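Local coordinates for AdeR (Acinetobacter baumannii, PDB 5X5L), which binds an intercistronic DNA region through the C-terminal winged-helix domain present here, probably as the response regulator of a two-component system, at residues I8-D13 and I37-I42; L32-I37 and V73-K78; F49-L54 and A64-V69. All coordinates share one frame; numbering follows the deposited sequence.

Contact 1 (I8-D13 and I37-I42); sequences IEIDTD and IISFMI
This is a buried strand-on-helix contact carried by isoleucine side chains, with no hydrogen bond across it: strand 8-11 of the N-terminal antiparallel sheet lies across the C-terminal part of helix 32-41. The two axes cross at -105° and come within 9.9 Å. Alternate residues of the strand do the work: Ile8 and Ile10 both turn toward the helix, while Glu9 between them turns away. Ile10 buries the most surface of the residues here. Its CG1 stands anti to the carbonyl carbon and the chain runs on extended, so that CD1 is carried into the helix surface between Ile38, Ser39 and Ile42. That methyl lies 3.7 Å from Ser39 CA, so it packs on backbone as much as on side chains. It also touches the carbonyl of Ile38, with Ile10 CD1 3.7 Å from Ile38 O. On the side of Ile42, the gap from Ile10 CD1 to Ile42 CG2 is 3.8 Å. The other branch of Ile42, extended, ends on Ile8, crossing it obliquely, Ile42 CD1 lying 3.8 Å from Ile8 CG2. Ile38 fills in beside Ile10 with CG1 and CG2. Around this core, Val17 of strand 16-19 packs on both Ile10 and Ile38, Leu80 of helix 66-81 on Ile8, and Leu76 of that helix on Ile38, while Phe40 turns away from the strand to stack on His57 of helix 51-58.

Contact 2 (L32-I37 and V73-K78); sequences LTEYKI and VSKLRK. With nucleotides of chain J; nucleotides of chain I.
Within the winged helix-turn-helix fold of OmpR/PhoB regulators, helix 32-41 here crosses the recognition helix 66-81 at -82°, with axes 9.7 Å apart. The tight part is aliphatic. Ile37 and Leu76 run antiparallel alongside each other, and Leu76 CD2 rests 3.7 Å from Ile37 CG2. With CG anti to the backbone N and chi2 at 56°, Leu76 also lays CD2 against the carbonyl oxygen of Glu34. Val73 CG2 closes the far end more loosely, 4.3 Å from Ile37 CD1.

The other side is polar and turned to the DNA. Glu34 crosses Lys75 at about a right angle, its OE2 lying 3.4 Å from Lys75 CB, yet the charges do not pair: Glu34 OE1 forms a salt bridge with Lys79, whereas Lys75 leads away and gives its NZ to a guanine O6. Each helix also grips a backbone phosphate. At the start of helix 32-41, Thr33 N donates to OP1 of DT15 of chain J over 2.8 Å. On the recognition helix, Ser74 OG donates to OP2 of DG7 of chain I, and the Arg77 guanidinium meets that oxygen edge-on, Arg77 NH1 donating to OP2 of DG7 over 3.0 Å.

Contact 3 (F49-L54 and A64-V69); sequences FTRGEL and ALERTV. With nucleotides of chain J; nucleotides of chain I.
Arg51 lies across the first turn of helix 66-81, extended from CG to NE, and meets Glu66 at about a right angle. The touch is made by the aliphatic part of the arginine, Arg51 CD sitting 3.9 Å from Glu66 CB. Although the guanidinium and carboxylate planes are only 39° apart, the two do not pair; Arg51 NE is 5.3 Å from Glu66 OE1 and forms its salt bridge with Asp70 instead.

Arg67 starts away from Arg51, but a bend at chi2 (-68°) brings its end back. The two guanidinium planes stand at 69°: Arg67 NH1 lies over one face of the Arg51 group, while Arg51 NH2 lies at the edge of the Arg67 group. Arg51 NH2 and Arg67 NH1, both donors, are 3.4 Å apart, a like-charge approach probably offset by the acid and the phosphate they share. Asp70 takes Arg51 NE on OD1 and Arg67 NH1 on OD2. Both arginines also bind the phosphate of DG5 of chain I: its OP2 lies in the plane of the Arg67 guanidinium, 3.0 Å from NH2 of Arg67, with NH1 of Arg67 donating to it too, and Arg51 NH1 adds a weak bond to OP1.

Helices 51-58 and 66-81 are the helix-turn-helix pair of this OmpR/PhoB-type domain, and beneath the charged layer they join through Leu54 and Val69. These cross at about a right angle, Val69 CG1 lying 3.8 Å from Leu54 CD1, while Val69 CG2 rests on the carbonyl oxygen of Arg51. Helix 51-58 opens with a capping box: Glu53 N donates to Thr50 OG1 (3.2 Å) and Thr50 N to Glu53 OE1. At the start of helix 66-81, Leu65 N donates to OP2 of DC17 of chain J over 3.0 Å, and Thr68 OG1 donates to the same oxygen.

How the contacts relate
Contacts 1 and 2 use successive parts of helix 32-41, with Ile37 in both segments, and their centres are 11 Å apart. They touch where Tyr35 OH lies 3.5 Å from Thr12 CA, and again at Ile38 and Leu76, so the sheet and recognition-helix sides form one core. Contact 3 shares helix 66-81 with contact 2, centre to centre 12 Å, and both its segments fall between those of contact 2 in the sequence. Contacts 1 and 3 lie on opposite sides of the chain's centre, yet Phe40 CE2 reaches to 3.6 Å from Phe49 CD2. Contacts 2 and 3 each touch both DNA strands, whereas the nearest atom of contact 1 stays about 8 Å away.

Contact 1 (I8-D13 and I37-I42)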
loop_
_atom_site.group_PDB
_atom_site.type_symbol
_atom_site.label_atom_id
_atom_site.label_comp_id
_atom_site.label_asym_id
_atom_site.label_seq_id
_atom_site.Cartn_x
_atom_site.Cartn_y
_atom_site.Cartn_z
ATOM N N ILE C 8 10.784 -10.312 18.416
ATOM C CA ILE C 8 10.801 -10.234 16.943
ATOM C C ILE C 8 9.360 -10.132 16.452
ATOM O O ILE C 8 8.585 -11.094 16.564
ATOM C CB ILE C 8 11.470 -11.470 16.294
ATOM C CG1 ILE C 8 12.970 -11.465 16.619
ATOM C CG2 ILE C 8 11.226 -11.494 14.776
ATOM C CD1 ILE C 8 13.798 -12.538 15.948
ATOM N N GLU C 9 9.015 -8.984 15.873
ATOM C CA GLU C 9 7.686 -8.743 15.316
ATOM C C GLU C 9 7.782 -8.698 13.796
ATOM O O GLU C 9 8.671 -8.053 13.251
ATOM C CB GLU C 9 7.127 -7.427 15.871
ATOM C CG GLU C 9 5.713 -7.100 15.425
ATOM C CD GLU C 9 5.072 -5.967 16.194
ATOM O OE1 GLU C 9 5.623 -5.484 17.202
ATOM O OE2 GLU C 9 3.982 -5.540 15.782
ATOM N N ILE C 10 6.874 -9.403 13.131
ATOM C CA ILE C 10 6.722 -9.352 11.676
ATOM C C ILE C 10 5.320 -8.841 11.368
ATOM O O ILE C 10 4.335 -9.482 11.726
ATOM C CB ILE C 10 6.927 -10.739 11.033
ATOM C CG1 ILE C 10 8.340 -11.249 11.330
ATOM C CG2 ILE C 10 6.635 -10.683 9.532
ATOM C CD1 ILE C 10 8.587 -12.668 10.875
ATOM N N ASP C 11 5.248 -7.670 10.743
ATOM C CA ASP C 11 3.999 -7.125 10.214
ATOM C C ASP C 11 3.899 -7.589 8.762
ATOM O O ASP C 11 4.678 -7.151 7.903
ATOM C CB ASP C 11 4.007 -5.596 10.299
ATOM C CG ASP C 11 2.696 -4.961 9.853
ATOM O OD1 ASP C 11 1.752 -5.688 9.453
ATOM O OD2 ASP C 11 2.629 -3.701 9.905
ATOM N N THR C 12 2.952 -8.492 8.499
ATOM C CA THR C 12 2.843 -9.152 7.187
ATOM C C THR C 12 2.254 -8.251 6.087
ATOM O O THR C 12 2.522 -8.504 4.903
ATOM C CB THR C 12 2.017 -10.448 7.284
ATOM O OG1 THR C 12 2.101 -11.201 6.066
ATOM C CG2 THR C 12 0.544 -10.161 7.632
ATOM N N ASP C 13 1.484 -7.227 6.458
ATOM C CA ASP C 13 0.868 -6.325 5.469
ATOM C C ASP C 13 1.882 -5.342 4.869
ATOM O O ASP C 13 1.874 -5.083 3.654
ATOM C CB ASP C 13 -0.325 -5.539 6.057
ATOM C CG ASP C 13 -1.190 -6.341 7.024
ATOM O OD1 ASP C 13 -1.144 -7.598 7.024
ATOM O OD2 ASP C 13 -1.927 -5.674 7.799
ATOM N N ILE C 37 12.434 -16.548 5.026
ATOM C CA ILE C 37 13.066 -17.416 6.022
ATOM C C ILE C 37 12.539 -17.098 7.423
ATOM O O ILE C 37 11.972 -17.977 8.079
ATOM C CB ILE C 37 14.614 -17.323 5.961
ATOM C CG1 ILE C 37 15.114 -18.014 4.683
ATOM C CG2 ILE C 37 15.262 -17.969 7.179
ATOM C CD1 ILE C 37 16.590 -17.834 4.406
ATOM N N ILE C 38 12.706 -15.853 7.861
ATOM C CA ILE C 38 12.276 -15.444 9.206
ATOM C C ILE C 38 10.763 -15.582 9.423
ATOM O O ILE C 38 10.325 -15.952 10.519
ATOM C CB ILE C 38 12.768 -14.014 9.566
ATOM C CG1 ILE C 38 12.548 -13.686 11.050
ATOM C CG2 ILE C 38 12.087 -12.950 8.722
ATOM C CD1 ILE C 38 13.327 -14.580 11.994
ATOM N N SER C 39 9.976 -15.290 8.388
ATOM C CA SER C 39 8.516 -15.409 8.461
ATOM C C SER C 39 8.051 -16.869 8.451
ATOM O O SER C 39 7.008 -17.192 9.018
ATOM C CB SER C 39 7.870 -14.643 7.306
ATOM O OG SER C 39 6.473 -14.523 7.493
ATOM N N PHE C 40 8.817 -17.740 7.793
ATOM C CA PHE C 40 8.532 -19.179 7.738
ATOM C C PHE C 40 8.844 -19.848 9.069
ATOM O O PHE C 40 8.025 -20.601 9.598
ATOM C CB PHE C 40 9.344 -19.824 6.600
ATOM C CG PHE C 40 9.108 -21.306 6.403
ATOM C CD1 PHE C 40 7.828 -21.860 6.468
ATOM C CD2 PHE C 40 10.183 -22.148 6.098
ATOM C CE1 PHE C 40 7.645 -23.216 6.302
ATOM C CE2 PHE C 40 9.984 -23.504 5.900
ATOM C CZ PHE C 40 8.705 -24.036 5.996
ATOM N N MET C 41 10.029 -19.558 9.607
ATOM C CA MET C 41 10.516 -20.211 10.833
ATOM C C MET C 41 9.849 -19.727 12.120
ATOM O O MET C 41 9.773 -20.486 13.082
ATOM C CB MET C 41 12.035 -20.072 10.945
ATOM C CG MET C 41 12.772 -20.800 9.818
ATOM S SD MET C 41 14.505 -21.154 10.158
ATOM C CE MET C 41 15.068 -19.478 10.109
ATOM N N ILE C 42 9.358 -18.486 12.141
ATOM C CA ILE C 42 8.670 -17.949 13.324
ATOM C C ILE C 42 7.319 -18.629 13.621
ATOM O O ILE C 42 6.814 -18.535 14.739
ATOM C CB ILE C 42 8.510 -16.407 13.228
ATOM C CG1 ILE C 42 8.267 -15.765 14.595
ATOM C CG2 ILE C 42 7.397 -16.029 12.282
ATOM C CD1 ILE C 42 8.603 -14.282 14.626
#

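Contact 2 (L32-I37 and V73-K78)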
loop_
_atom_site.group_PDB
_atom_site.type_symbol
_atom_site.label_atom_id
_atom_site.label_comp_id
_atom_site.label_asym_id
_atom_site.label_seq_id
_atom_site.Cartn_x
_atom_site.Cartn_y
_atom_site.Cartn_z
ATOM N N LEU C 32 14.092 -10.256 0.161
ATOM C CA LEU C 32 12.883 -11.077 0.035
ATOM C C LEU C 32 13.102 -12.497 0.548
ATOM O O LEU C 32 12.284 -12.999 1.316
ATOM C CB LEU C 32 12.386 -11.124 -1.412
ATOM C CG LEU C 32 11.061 -11.865 -1.647
ATOM C CD1 LEU C 32 9.908 -11.173 -0.933
ATOM C CD2 LEU C 32 10.751 -11.946 -3.130
ATOM N N THR C 33 14.189 -13.141 0.119
ATOM C CA THR C 33 14.555 -14.464 0.634
ATOM C C THR C 33 14.661 -14.458 2.156
ATOM O O THR C 33 14.065 -15.291 2.826
ATOM C CB THR C 33 15.888 -14.961 0.037
ATOM O OG1 THR C 33 15.755 -14.980 -1.383
ATOM C CG2 THR C 33 16.210 -16.363 0.541
ATOM N N GLU C 34 15.414 -13.494 2.681
ATOM C CA GLU C 34 15.600 -13.314 4.130
ATOM C C GLU C 34 14.270 -13.109 4.874
ATOM O O GLU C 34 14.072 -13.658 5.954
ATOM C CB GLU C 34 16.560 -12.156 4.408
ATOM C CG GLU C 34 18.013 -12.449 4.037
ATOM C CD GLU C 34 18.909 -11.208 3.932
ATOM O OE1 GLU C 34 18.465 -10.082 4.257
ATOM O OE2 GLU C 34 20.079 -11.361 3.516
ATOM N N TYR C 35 13.364 -12.326 4.295
ATOM C CA TYR C 35 12.027 -12.128 4.873
ATOM C C TYR C 35 11.254 -13.448 4.944
ATOM O O TYR C 35 10.610 -13.739 5.945
ATOM C CB TYR C 35 11.214 -11.109 4.054
ATOM C CG TYR C 35 9.805 -10.931 4.562
ATOM C CD1 TYR C 35 9.531 -9.998 5.564
ATOM C CD2 TYR C 35 8.752 -11.687 4.060
ATOM C CE1 TYR C 35 8.236 -9.814 6.044
ATOM C CE2 TYR C 35 7.461 -11.514 4.539
ATOM C CZ TYR C 35 7.210 -10.574 5.530
ATOM O OH TYR C 35 5.922 -10.403 6.000
ATOM N N LYS C 36 11.304 -14.223 3.868
ATOM C CA LYS C 36 10.601 -15.508 3.803
ATOM C C LYS C 36 11.119 -16.490 4.856
ATOM O O LYS C 36 10.333 -17.159 5.509
ATOM C CB LYS C 36 10.706 -16.137 2.407
ATOM C CG LYS C 36 9.874 -15.435 1.350
ATOM C CD LYS C 36 9.757 -16.248 0.068
ATOM C CE LYS C 36 9.196 -15.302 -1.001
ATOM N NZ LYS C 36 8.873 -15.959 -2.293
ATOM N N ILE C 37 12.434 -16.548 5.026
ATOM C CA ILE C 37 13.066 -17.416 6.022
ATOM C C ILE C 37 12.539 -17.098 7.423
ATOM O O ILE C 37 11.972 -17.977 8.079
ATOM C CB ILE C 37 14.614 -17.323 5.961
ATOM C CG1 ILE C 37 15.114 -18.014 4.683
ATOM C CG2 ILE C 37 15.262 -17.969 7.179
ATOM C CD1 ILE C 37 16.590 -17.834 4.406
ATOM N N VAL C 73 20.841 -17.811 5.414
ATOM C CA VAL C 73 20.626 -17.846 6.862
ATOM C C VAL C 73 21.706 -17.032 7.555
ATOM O O VAL C 73 21.399 -16.282 8.477
ATOM C CB VAL C 73 20.585 -19.299 7.398
ATOM C CG1 VAL C 73 20.547 -19.346 8.920
ATOM C CG2 VAL C 73 19.374 -20.043 6.827
ATOM N N SER C 74 22.954 -17.169 7.099
ATOM C CA SER C 74 24.081 -16.384 7.621
ATOM C C SER C 74 23.830 -14.887 7.518
ATOM O O SER C 74 23.964 -14.157 8.507
ATOM C CB SER C 74 25.367 -16.719 6.869
ATOM O OG SER C 74 26.441 -15.936 7.356
ATOM N N LYS C 75 23.456 -14.445 6.311
ATOM C CA LYS C 75 23.203 -13.028 6.049
ATOM C C LYS C 75 22.061 -12.486 6.894
ATOM O O LYS C 75 22.150 -11.356 7.397
ATOM C CB LYS C 75 22.940 -12.782 4.559
ATOM C CG LYS C 75 24.173 -12.955 3.712
ATOM C CD LYS C 75 23.856 -12.896 2.225
ATOM C CE LYS C 75 25.117 -12.935 1.402
ATOM N NZ LYS C 75 25.628 -14.303 1.051
ATOM N N LEU C 76 21.007 -13.284 7.065
ATOM C CA LEU C 76 19.929 -12.932 7.989
ATOM C C LEU C 76 20.464 -12.842 9.418
ATOM O O LEU C 76 20.159 -11.880 10.122
ATOM C CB LEU C 76 18.772 -13.940 7.907
ATOM C CG LEU C 76 17.620 -13.776 8.909
ATOM C CD1 LEU C 76 17.006 -12.381 8.827
ATOM C CD2 LEU C 76 16.551 -14.846 8.690
ATOM N N ARG C 77 21.258 -13.836 9.835
ATOM C CA ARG C 77 21.794 -13.888 11.205
ATOM C C ARG C 77 22.596 -12.641 11.518
ATOM O O ARG C 77 22.398 -12.038 12.572
ATOM C CB ARG C 77 22.661 -15.138 11.435
ATOM C CG ARG C 77 23.293 -15.254 12.813
ATOM C CD ARG C 77 24.209 -16.466 12.965
ATOM N NE ARG C 77 23.546 -17.743 12.682
ATOM C CZ ARG C 77 23.802 -18.559 11.652
ATOM N NH1 ARG C 77 24.737 -18.285 10.741
ATOM N NH2 ARG C 77 23.110 -19.696 11.541
ATOM N N LYS C 78 23.486 -12.248 10.601
ATOM C CA LYS C 78 24.293 -11.048 10.793
ATOM C C LYS C 78 23.407 -9.826 11.041
ATOM O O LYS C 78 23.659 -9.055 11.968
ATOM C CB LYS C 78 25.233 -10.817 9.603
ATOM C CG LYS C 78 26.142 -9.600 9.709
ATOM C CD LYS C 78 27.093 -9.673 10.910
ATOM C CE LYS C 78 27.353 -8.309 11.537
ATOM N NZ LYS C 78 28.259 -7.460 10.704
ATOM P P DT J 15 17.464 -12.405 -2.235
ATOM O OP1 DT J 15 16.056 -12.431 -1.776
ATOM O OP2 DT J 15 18.553 -12.228 -1.243
ATOM O "O5'" DT J 15 17.717 -13.727 -3.085
ATOM C "C5'" DT J 15 17.247 -13.838 -4.438
ATOM C "C4'" DT J 15 18.308 -14.514 -5.271
ATOM O "O4'" DT J 15 19.445 -13.638 -5.433
ATOM C "C3'" DT J 15 18.848 -15.793 -4.632
ATOM O "O3'" DT J 15 18.582 -16.909 -5.478
ATOM C "C2'" DT J 15 20.337 -15.544 -4.481
ATOM C "C1'" DT J 15 20.606 -14.441 -5.479
ATOM N N1 DT J 15 21.772 -13.569 -5.197
ATOM C C2 DT J 15 22.793 -13.495 -6.121
ATOM O O2 DT J 15 22.806 -14.145 -7.153
ATOM N N3 DT J 15 23.808 -12.632 -5.786
ATOM C C4 DT J 15 23.901 -11.855 -4.647
ATOM O O4 DT J 15 24.875 -11.125 -4.482
ATOM C C5 DT J 15 22.792 -11.975 -3.725
ATOM C C7 DT J 15 22.808 -11.178 -2.458
ATOM C C6 DT J 15 21.796 -12.813 -4.044
ATOM P P DG I 7 28.356 -16.288 10.616
ATOM O OP1 DG I 7 28.563 -15.536 11.880
ATOM O OP2 DG I 7 26.988 -16.405 10.038
ATOM O "O5'" DG I 7 29.291 -15.664 9.490
ATOM C "C5'" DG I 7 30.726 -15.722 9.564
ATOM C "C4'" DG I 7 31.340 -15.192 8.288
ATOM O "O4'" DG I 7 31.432 -16.257 7.312
ATOM C "C3'" DG I 7 30.553 -14.067 7.609
ATOM O "O3'" DG I 7 31.424 -13.060 7.093
ATOM C "C2'" DG I 7 29.852 -14.761 6.458
ATOM C "C1'" DG I 7 30.858 -15.830 6.083
ATOM N N9 DG I 7 30.324 -17.007 5.398
ATOM C C8 DG I 7 29.126 -17.643 5.619
ATOM N N7 DG I 7 28.949 -18.687 4.852
ATOM C C5 DG I 7 30.090 -18.729 4.066
ATOM C C6 DG I 7 30.463 -19.633 3.040
ATOM O O6 DG I 7 29.843 -20.616 2.619
ATOM N N1 DG I 7 31.704 -19.310 2.499
ATOM C C2 DG I 7 32.491 -18.259 2.902
ATOM N N2 DG I 7 33.666 -18.124 2.270
ATOM N N3 DG I 7 32.155 -17.409 3.860
ATOM C C4 DG I 7 30.950 -17.700 4.392
ATOM P P DT I 6 25.865 -22.400 10.282
ATOM O OP1 DT I 6 25.126 -21.753 11.392
ATOM O OP2 DT I 6 25.190 -22.612 8.986
ATOM O "O5'" DT I 6 27.194 -21.562 10.048
ATOM C "C5'" DT I 6 28.024 -21.192 11.156
ATOM C "C4'" DT I 6 29.019 -20.141 10.732
ATOM O "O4'" DT I 6 29.904 -20.679 9.723
ATOM C "C3'" DT I 6 28.397 -18.886 10.132
ATOM O "O3'" DT I 6 28.959 -17.760 10.814
ATOM C "C2'" DT I 6 28.740 -18.977 8.654
ATOM C "C1'" DT I 6 30.021 -19.780 8.635
ATOM N N1 DT I 6 30.316 -20.591 7.421
ATOM C C2 DT I 6 31.521 -20.409 6.770
ATOM O O2 DT I 6 32.336 -19.559 7.090
ATOM N N3 DT I 6 31.730 -21.251 5.707
ATOM C C4 DT I 6 30.890 -22.245 5.251
ATOM O O4 DT I 6 31.217 -22.921 4.280
ATOM C C5 DT I 6 29.653 -22.394 5.985
ATOM C C7 DT I 6 28.675 -23.440 5.549
ATOM C C6 DT I 6 29.435 -21.578 7.027
#

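Contact 3 (F49-L54 and A64-V69)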
loop_
_atom_site.group_PDB
_atom_site.type_symbol
_atom_site.label_atom_id
_atom_site.label_comp_id
_atom_site.label_asym_id
_atom_site.label_seq_id
_atom_site.Cartn_x
_atom_site.Cartn_y
_atom_site.Cartn_z
ATOM N N PHE C 49 14.100 -26.889 10.905
ATOM C CA PHE C 49 13.792 -26.933 9.474
ATOM C C PHE C 49 15.005 -27.451 8.741
ATOM O O PHE C 49 16.118 -27.029 9.032
ATOM C CB PHE C 49 13.434 -25.539 8.959
ATOM C CG PHE C 49 12.167 -25.002 9.549
ATOM C CD1 PHE C 49 12.162 -24.369 10.788
ATOM C CD2 PHE C 49 10.969 -25.163 8.884
ATOM C CE1 PHE C 49 10.996 -23.887 11.338
ATOM C CE2 PHE C 49 9.784 -24.684 9.429
ATOM C CZ PHE C 49 9.800 -24.036 10.661
ATOM N N THR C 50 14.803 -28.365 7.800
ATOM C CA THR C 50 15.904 -28.851 6.969
ATOM C C THR C 50 16.222 -27.801 5.900
ATOM O O THR C 50 15.468 -26.851 5.682
ATOM C CB THR C 50 15.570 -30.191 6.269
ATOM O OG1 THR C 50 14.395 -30.050 5.455
ATOM C CG2 THR C 50 15.282 -31.272 7.272
ATOM N N ARG C 51 17.358 -27.978 5.247
ATOM C CA ARG C 51 17.769 -27.098 4.158
ATOM C C ARG C 51 16.812 -27.235 2.979
ATOM O O ARG C 51 16.500 -26.245 2.327
ATOM C CB ARG C 51 19.211 -27.383 3.734
ATOM C CG ARG C 51 20.217 -27.023 4.810
ATOM C CD ARG C 51 21.613 -27.523 4.510
ATOM N NE ARG C 51 22.617 -26.892 5.344
ATOM C CZ ARG C 51 22.929 -27.237 6.594
ATOM N NH1 ARG C 51 22.314 -28.240 7.206
ATOM N NH2 ARG C 51 23.873 -26.557 7.243
ATOM N N GLY C 52 16.348 -28.455 2.725
ATOM C CA GLY C 52 15.352 -28.722 1.690
ATOM C C GLY C 52 14.041 -27.984 1.899
ATOM O O GLY C 52 13.444 -27.489 0.932
ATOM N N GLU C 53 13.586 -27.908 3.152
ATOM C CA GLU C 53 12.363 -27.171 3.489
ATOM C C GLU C 53 12.530 -25.675 3.306
ATOM O O GLU C 53 11.657 -25.020 2.745
ATOM C CB GLU C 53 11.923 -27.438 4.925
ATOM C CG GLU C 53 11.434 -28.847 5.181
ATOM C CD GLU C 53 11.024 -29.050 6.619
ATOM O OE1 GLU C 53 11.868 -28.902 7.523
ATOM O OE2 GLU C 53 9.837 -29.327 6.856
ATOM N N LEU C 54 13.646 -25.135 3.786
ATOM C CA LEU C 54 13.947 -23.710 3.627
ATOM C C LEU C 54 14.093 -23.323 2.150
ATOM O O LEU C 54 13.625 -22.258 1.748
ATOM C CB LEU C 54 15.205 -23.328 4.405
ATOM C CG LEU C 54 15.092 -23.444 5.932
ATOM C CD1 LEU C 54 16.472 -23.359 6.581
ATOM C CD2 LEU C 54 14.163 -22.380 6.497
ATOM N N ALA C 64 18.769 -25.217 -6.417
ATOM C CA ALA C 64 20.134 -24.797 -6.140
ATOM C C ALA C 64 20.804 -25.759 -5.137
ATOM O O ALA C 64 20.185 -26.748 -4.699
ATOM C CB ALA C 64 20.134 -23.353 -5.599
ATOM N N LEU C 65 22.034 -25.446 -4.753
ATOM C CA LEU C 65 22.739 -26.197 -3.716
ATOM C C LEU C 65 22.178 -25.903 -2.328
ATOM O O LEU C 65 21.683 -24.812 -2.055
ATOM C CB LEU C 65 24.229 -25.840 -3.688
ATOM C CG LEU C 65 25.047 -25.996 -4.982
ATOM C CD1 LEU C 65 26.441 -25.383 -4.847
ATOM C CD2 LEU C 65 25.134 -27.456 -5.408
ATOM N N GLU C 66 22.331 -26.869 -1.429
ATOM C CA GLU C 66 21.883 -26.715 -0.044
ATOM C C GLU C 66 22.765 -25.726 0.706
ATOM O O GLU C 66 22.307 -25.054 1.623
ATOM C CB GLU C 66 21.849 -28.078 0.659
ATOM C CG GLU C 66 20.741 -28.997 0.161
ATOM C CD GLU C 66 20.366 -30.108 1.145
ATOM O OE1 GLU C 66 21.264 -30.648 1.839
ATOM O OE2 GLU C 66 19.157 -30.431 1.211
ATOM N N ARG C 67 24.029 -25.620 0.308
ATOM C CA ARG C 67 24.926 -24.647 0.933
ATOM C C ARG C 67 24.460 -23.207 0.728
ATOM O O ARG C 67 24.686 -22.374 1.589
ATOM C CB ARG C 67 26.363 -24.845 0.456
ATOM C CG ARG C 67 26.970 -26.166 0.947
ATOM C CD ARG C 67 27.210 -26.219 2.458
ATOM N NE ARG C 67 27.282 -27.607 2.891
ATOM C CZ ARG C 67 26.855 -28.103 4.060
ATOM N NH1 ARG C 67 26.281 -27.332 4.985
ATOM N NH2 ARG C 67 27.003 -29.407 4.312
ATOM N N THR C 68 23.794 -22.928 -0.397
ATOM C CA THR C 68 23.225 -21.590 -0.652
ATOM C C THR C 68 22.186 -21.184 0.400
ATOM O O THR C 68 22.081 -20.017 0.747
ATOM C CB THR C 68 22.627 -21.487 -2.066
ATOM O OG1 THR C 68 23.673 -21.642 -3.021
ATOM C CG2 THR C 68 21.958 -20.143 -2.302
ATOM N N VAL C 69 21.399 -22.144 0.873
ATOM C CA VAL C 69 20.538 -21.938 2.044
ATOM C C VAL C 69 21.328 -21.417 3.235
ATOM O O VAL C 69 20.900 -20.471 3.857
ATOM C CB VAL C 69 19.862 -23.271 2.521
ATOM C CG1 VAL C 69 18.934 -23.008 3.712
ATOM C CG2 VAL C 69 19.130 -23.979 1.392
ATOM P P DC J 17 23.600 -22.474 -6.557
ATOM O OP1 DC J 17 23.366 -23.520 -7.577
ATOM O OP2 DC J 17 23.154 -22.710 -5.166
ATOM O "O5'" DC J 17 25.151 -22.138 -6.577
ATOM C "C5'" DC J 17 25.790 -21.668 -7.773
ATOM C "C4'" DC J 17 27.192 -21.212 -7.450
ATOM O "O4'" DC J 17 27.132 -20.065 -6.573
ATOM C "C3'" DC J 17 28.044 -22.265 -6.735
ATOM O "O3'" DC J 17 29.181 -22.549 -7.556
ATOM C "C2'" DC J 17 28.321 -21.664 -5.364
ATOM C "C1'" DC J 17 28.120 -20.177 -5.569
ATOM N N1 DC J 17 27.650 -19.406 -4.401
ATOM C C2 DC J 17 28.317 -18.228 -4.056
ATOM O O2 DC J 17 29.321 -17.894 -4.702
ATOM N N3 DC J 17 27.869 -17.495 -3.010
ATOM C C4 DC J 17 26.785 -17.886 -2.338
ATOM N N4 DC J 17 26.379 -17.136 -1.312
ATOM C C5 DC J 17 26.066 -19.065 -2.691
ATOM C C6 DC J 17 26.526 -19.784 -3.722
ATOM P P DG I 5 26.071 -29.134 8.663
ATOM O OP1 DG I 5 24.740 -29.120 9.316
ATOM O OP2 DG I 5 26.169 -29.372 7.200
ATOM O "O5'" DG I 5 26.770 -27.769 9.078
ATOM C "C5'" DG I 5 26.929 -27.435 10.469
ATOM C "C4'" DG I 5 27.373 -26.000 10.645
ATOM O "O4'" DG I 5 28.729 -25.867 10.164
ATOM C "C3'" DG I 5 26.560 -24.927 9.911
ATOM O "O3'" DG I 5 26.424 -23.805 10.796
ATOM C "C2'" DG I 5 27.385 -24.663 8.663
ATOM C "C1'" DG I 5 28.800 -24.854 9.171
ATOM N N9 DG I 5 29.781 -25.279 8.178
ATOM C C8 DG I 5 29.711 -26.352 7.319
ATOM N N7 DG I 5 30.772 -26.479 6.566
ATOM C C5 DG I 5 31.603 -25.445 6.971
ATOM C C6 DG I 5 32.901 -25.081 6.526
ATOM O O6 DG I 5 33.597 -25.614 5.651
ATOM N N1 DG I 5 33.377 -23.962 7.205
ATOM C C2 DG I 5 32.694 -23.286 8.192
ATOM N N2 DG I 5 33.321 -22.230 8.735
ATOM N N3 DG I 5 31.487 -23.620 8.619
ATOM C C4 DG I 5 31.008 -24.702 7.972
ATOM P P DC J 16 18.634 -18.371 -4.884
ATOM O OP1 DC J 16 17.613 -19.192 -5.585
ATOM O OP2 DC J 16 18.617 -18.264 -3.408
ATOM O "O5'" DC J 16 20.072 -18.872 -5.324
ATOM C "C5'" DC J 16 20.406 -18.996 -6.712
ATOM C "C4'" DC J 16 21.906 -18.951 -6.859
ATOM O "O4'" DC J 16 22.399 -17.737 -6.265
ATOM C "C3'" DC J 16 22.627 -20.083 -6.133
ATOM O "O3'" DC J 16 22.956 -21.114 -7.066
ATOM C "C2'" DC J 16 23.824 -19.409 -5.472
ATOM C "C1'" DC J 16 23.741 -17.951 -5.885
ATOM N N1 DC J 16 24.076 -16.957 -4.847
ATOM C C2 DC J 16 25.178 -16.122 -5.043
ATOM O O2 DC J 16 25.877 -16.280 -6.054
ATOM N N3 DC J 16 25.468 -15.180 -4.116
ATOM C C4 DC J 16 24.700 -15.054 -3.031
ATOM N N4 DC J 16 25.027 -14.118 -2.138
ATOM C C5 DC J 16 23.566 -15.887 -2.810
ATOM C C6 DC J 16 23.290 -16.812 -3.738
#